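Local coordinates for mitogen-activated protein kinase, putative (Map kinase-like protein) (Leishmania major, PDB 3PG1) that probably transfers phosphate from ATP to serine and threonine residues of its protein targets, as a parasite member of the MAP kinase family, at residues S262-S265 with A266-Y269; D268-R271 with N272-S275. All blocks are in the same frame, centred on the assembly; numbering follows the deposited sequence.

How the contacts relate
Contacts 1 and 2 follow the chain into and along one short helix, 264-269, and on into the loop beyond it. Contact 1, residues 262-269, comes first along the chain and holds the N-terminal cap of this helix; contact 2, residues 268-275, starts on Asp268 and Tyr269 of the same helix and carries the chain through a type I turn into the loop that leads to helix 282-285. They share Asp268 and Tyr269, and their centres are 9 Å apart. Both lie at the periphery of the kinase domain, about 27 and 32 Å from the chain centre, beside helix 239-250, with contact 2 a surface contact.

Contact 1 of 2, residues S262-S265 with A266-Y269; sequences SSPS and ARDY
Ser263 caps the N-terminus of helix 264-269 in the protein kinase domain: its OG accepts a hydrogen bond from Ala266 N at 3.0 Å. The N-cap hydroxyl takes up an amide that has no helical carbonyl before it, and it can do so because chi1 (67°) places OG between the backbone N and the carbonyl carbon. Ser263 also pairs through its backbone with Met206, so the cap is tied to a neighbouring loop.

Backbone bonds then build the short helix. Arg267 N reaches Ser263 O at 3.1 Å, Asp268 N reaches Pro264 O, and Tyr269 N reaches Ser265 O. A water donates to Pro264 O at 2.8 Å and more weakly to Asp268 OD1, linking that carboxylate to the first turn without a direct bond. Pro264, in the first helical position, costs the helix no hydrogen bond, since an amide there would have no carbonyl of the same helix to reach.

Among the side chains, Arg267 folds back along the start of the helix. Its CG lies 3.0 Å from Ser262 OG, and its NE gives the same hydroxyl a weak, bent bond (3.3 Å, 142°). Ser263 O and Pro264 N lie over one face of its guanidinium. The stronger partner of the Ser262 hydroxyl is Val258 O, so Ser262 joins this helix to the end of helix 255-260; Arg267 NH2 reaches the same region through a weak bond to Val259 O. Apolar contact is slight: Ser262 CB meets the buried methyl of Ala266, which packs on Met206.

Farther along, the Tyr269 ring packs edge-to-face with Phe239, and Ser265 O lies over one of its faces, 3.3 Å above the plane and displaced toward the rim near CG.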
loop_
_atom_site.group_PDB
_atom_site.type_symbol
_atom_site.label_atom_id
_atom_site.label_comp_id
_atom_site.label_asym_id
_atom_site.label_seq_id
_atom_site.Cartn_x
_atom_site.Cartn_y
_atom_site.Cartn_z
ATOM N N SER A 262 18.142 14.072 2.666
ATOM C CA SER A 262 18.322 13.574 4.027
ATOM C C SER A 262 17.859 14.618 5.003
ATOM O O SER A 262 17.961 15.811 4.734
ATOM C CB SER A 262 19.777 13.200 4.316
ATOM O OG SER A 262 20.673 14.242 3.976
ATOM N N SER A 263 17.383 14.173 6.159
ATOM C CA SER A 263 17.050 15.097 7.238
ATOM C C SER A 263 18.376 15.601 7.834
ATOM O O SER A 263 19.393 14.917 7.686
ATOM C CB SER A 263 16.300 14.347 8.329
ATOM O OG SER A 263 17.161 13.411 8.956
ATOM N N PRO A 264 18.379 16.727 8.594
ATOM C CA PRO A 264 19.620 17.171 9.272
ATOM C C PRO A 264 20.245 16.109 10.191
ATOM O O PRO A 264 21.464 16.024 10.263
ATOM C CB PRO A 264 19.155 18.388 10.081
ATOM C CG PRO A 264 18.003 18.913 9.332
ATOM C CD PRO A 264 17.273 17.676 8.852
ATOM N N SER A 265 19.418 15.303 10.873
ATOM C CA SER A 265 19.873 14.219 11.766
ATOM C C SER A 265 20.577 13.122 10.954
ATOM O O SER A 265 21.615 12.626 11.379
ATOM C CB SER A 265 18.689 13.604 12.506
ATOM O OG SER A 265 18.102 14.521 13.413
ATOM N N ALA A 266 20.007 12.752 9.770
ATOM C CA ALA A 266 20.571 11.711 8.904
ATOM C C ALA A 266 21.903 12.115 8.288
ATOM O O ALA A 266 22.804 11.274 8.184
ATOM C CB ALA A 266 19.586 11.290 7.842
ATOM N N ARG A 267 22.049 13.409 7.929
ATOM C CA ARG A 267 23.305 13.986 7.417
ATOM C C ARG A 267 24.385 13.847 8.469
ATOM O O ARG A 267 25.525 13.507 8.146
ATOM C CB ARG A 267 23.144 15.481 7.129
ATOM C CG ARG A 267 22.558 15.773 5.789
ATOM C CD ARG A 267 22.133 17.220 5.724
ATOM N NE ARG A 267 20.927 17.407 4.899
ATOM C CZ ARG A 267 20.163 18.485 4.982
ATOM N NH1 ARG A 267 20.443 19.444 5.862
ATOM N NH2 ARG A 267 19.101 18.611 4.199
ATOM N N ASP A 268 24.034 14.115 9.740
ATOM C CA ASP A 268 25.000 13.975 10.824
ATOM C C ASP A 268 25.354 12.503 11.068
ATOM O O ASP A 268 26.494 12.216 11.403
ATOM C CB ASP A 268 24.489 14.643 12.099
ATOM C CG ASP A 268 24.567 16.165 12.083
ATOM O OD1 ASP A 268 25.450 16.715 11.365
ATOM O OD2 ASP A 268 23.785 16.804 12.829
ATOM N N TYR A 269 24.406 11.579 10.887
ATOM C CA TYR A 269 24.711 10.151 11.054
ATOM C C TYR A 269 25.751 9.697 10.010
ATOM O O TYR A 269 26.589 8.862 10.295
ATOM C CB TYR A 269 23.453 9.272 10.805
ATOM C CG TYR A 269 22.304 9.402 11.794
ATOM C CD1 TYR A 269 22.524 9.812 13.108
ATOM C CD2 TYR A 269 21.005 9.060 11.425
ATOM C CE1 TYR A 269 21.473 9.925 14.016
ATOM C CE2 TYR A 269 19.947 9.152 12.330
ATOM C CZ TYR A 269 20.190 9.574 13.629
ATOM O OH TYR A 269 19.150 9.673 14.519
HETATM O O HOH W 1 23.054 18.193 9.474
#

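Contact 2 of 2, residues D268-R271 with N272-S275; sequences DYLR and NSLS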
loop_
_atom_site.group_PDB
_atom_site.type_symbol
_atom_site.label_atom_id
_atom_site.label_comp_id
_atom_site.label_asym_id
_atom_site.label_seq_id
_atom_site.Cartn_x
_atom_site.Cartn_y
_atom_site.Cartn_z
ATOM N N ASP A 268 24.034 14.115 9.740
ATOM C CA ASP A 268 25.000 13.975 10.824
ATOM C C ASP A 268 25.354 12.503 11.068
ATOM O O ASP A 268 26.494 12.216 11.403
ATOM C CB ASP A 268 24.489 14.643 12.099
ATOM C CG ASP A 268 24.567 16.165 12.083
ATOM O OD1 ASP A 268 25.450 16.715 11.365
ATOM O OD2 ASP A 268 23.785 16.804 12.829
ATOM N N TYR A 269 24.406 11.579 10.887
ATOM C CA TYR A 269 24.711 10.151 11.054
ATOM C C TYR A 269 25.751 9.697 10.010
ATOM O O TYR A 269 26.589 8.862 10.295
ATOM C CB TYR A 269 23.453 9.272 10.805
ATOM C CG TYR A 269 22.304 9.402 11.794
ATOM C CD1 TYR A 269 22.524 9.812 13.108
ATOM C CD2 TYR A 269 21.005 9.060 11.425
ATOM C CE1 TYR A 269 21.473 9.925 14.016
ATOM C CE2 TYR A 269 19.947 9.152 12.330
ATOM C CZ TYR A 269 20.190 9.574 13.629
ATOM O OH TYR A 269 19.150 9.673 14.519
ATOM N N LEU A 270 25.625 10.236 8.799
ATOM C CA LEU A 270 26.452 9.882 7.638
ATOM C C LEU A 270 27.671 10.785 7.458
ATOM O O LEU A 270 28.428 10.607 6.496
ATOM C CB LEU A 270 25.568 9.921 6.371
ATOM C CG LEU A 270 24.395 8.943 6.327
ATOM C CD1 LEU A 270 23.342 9.416 5.355
ATOM C CD2 LEU A 270 24.852 7.525 6.000
ATOM N N ARG A 271 27.872 11.739 8.393
ATOM C CA ARG A 271 28.947 12.742 8.414
ATOM C C ARG A 271 30.361 12.207 8.169
ATOM O O ARG A 271 31.092 12.771 7.349
ATOM C CB ARG A 271 28.862 13.575 9.699
ATOM C CG ARG A 271 29.587 14.920 9.670
ATOM C CD ARG A 271 29.383 15.703 10.962
ATOM N NE ARG A 271 30.205 15.196 12.067
ATOM C CZ ARG A 271 29.779 14.344 12.999
ATOM N NH1 ARG A 271 28.536 13.877 12.969
ATOM N NH2 ARG A 271 30.604 13.940 13.961
ATOM N N ASN A 272 30.741 11.134 8.870
ATOM C CA ASN A 272 32.075 10.536 8.743
ATOM C C ASN A 272 32.041 9.258 7.908
ATOM O O ASN A 272 33.009 8.497 7.917
ATOM C CB ASN A 272 32.737 10.308 10.121
ATOM C CG ASN A 272 32.753 11.514 11.037
ATOM O OD1 ASN A 272 32.145 11.504 12.114
ATOM N ND2 ASN A 272 33.487 12.563 10.666
ATOM N N SER A 273 30.947 9.034 7.163
ATOM C CA SER A 273 30.837 7.847 6.320
ATOM C C SER A 273 31.715 7.983 5.088
ATOM O O SER A 273 31.505 8.879 4.257
ATOM C CB SER A 273 29.389 7.547 5.928
ATOM O OG SER A 273 28.659 6.956 6.991
ATOM N N LEU A 274 32.739 7.115 5.014
ATOM C CA LEU A 274 33.656 7.026 3.881
ATOM C C LEU A 274 33.010 6.038 2.896
ATOM O O LEU A 274 32.582 4.955 3.309
ATOM C CB LEU A 274 35.038 6.534 4.341
ATOM N N SER A 275 32.851 6.446 1.627
ATOM C CA SER A 275 32.226 5.597 0.614
ATOM C C SER A 275 32.818 5.864 -0.771
ATOM O O SER A 275 32.707 6.977 -1.292
ATOM C CB SER A 275 30.707 5.782 0.620
ATOM O OG SER A 275 30.032 4.797 -0.149
#
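Ser273 folds back on Leu270 across a tight turn: its N donates to Leu270 O at 3.0 Å. The donor stands well above the carbonyl plane, 64° out of it, so the bond bypasses the lone-pair directions. Ser273 CB rests 3.3 Å from the same oxygen, and its OG comes within 4.0 Å of Leu270 CD2, a loose contact that brings the hydroxyl alongside the leucine branch.

At the corner of the turn, Arg271 and Asn272 run side by side and point the same way. Asn272 OD1 sits over one face of the guanidinium, 3.4 Å from Arg271 NH2 and displaced toward the rim; the angle is too poor for a hydrogen bond. The two flat groups stand 75° apart, nearly perpendicular. Arg271 reaches this position with CG opposite the backbone N (chi1 -161°) and a bend farther out at chi3, which turns the guanidinium back toward the helix, its NH1 3.1 Å from Asp268 O.

Outside this shell, the positioning comes from the helix just before the turn and from helix 239-250. Arg271 N makes a weak backbone bond to Asp268 O, while Leu270 packs against Phe239 and Leu243. The carbonyl of Tyr269 accepts from the hydroxyl of Tyr240, and beyond the turn Ser275 OG bonds to Thr252 OG1. The whole is a type I beta turn, Leu270 to Ser273, by which the chain leaves helix 264-269 at the kinase domain surface.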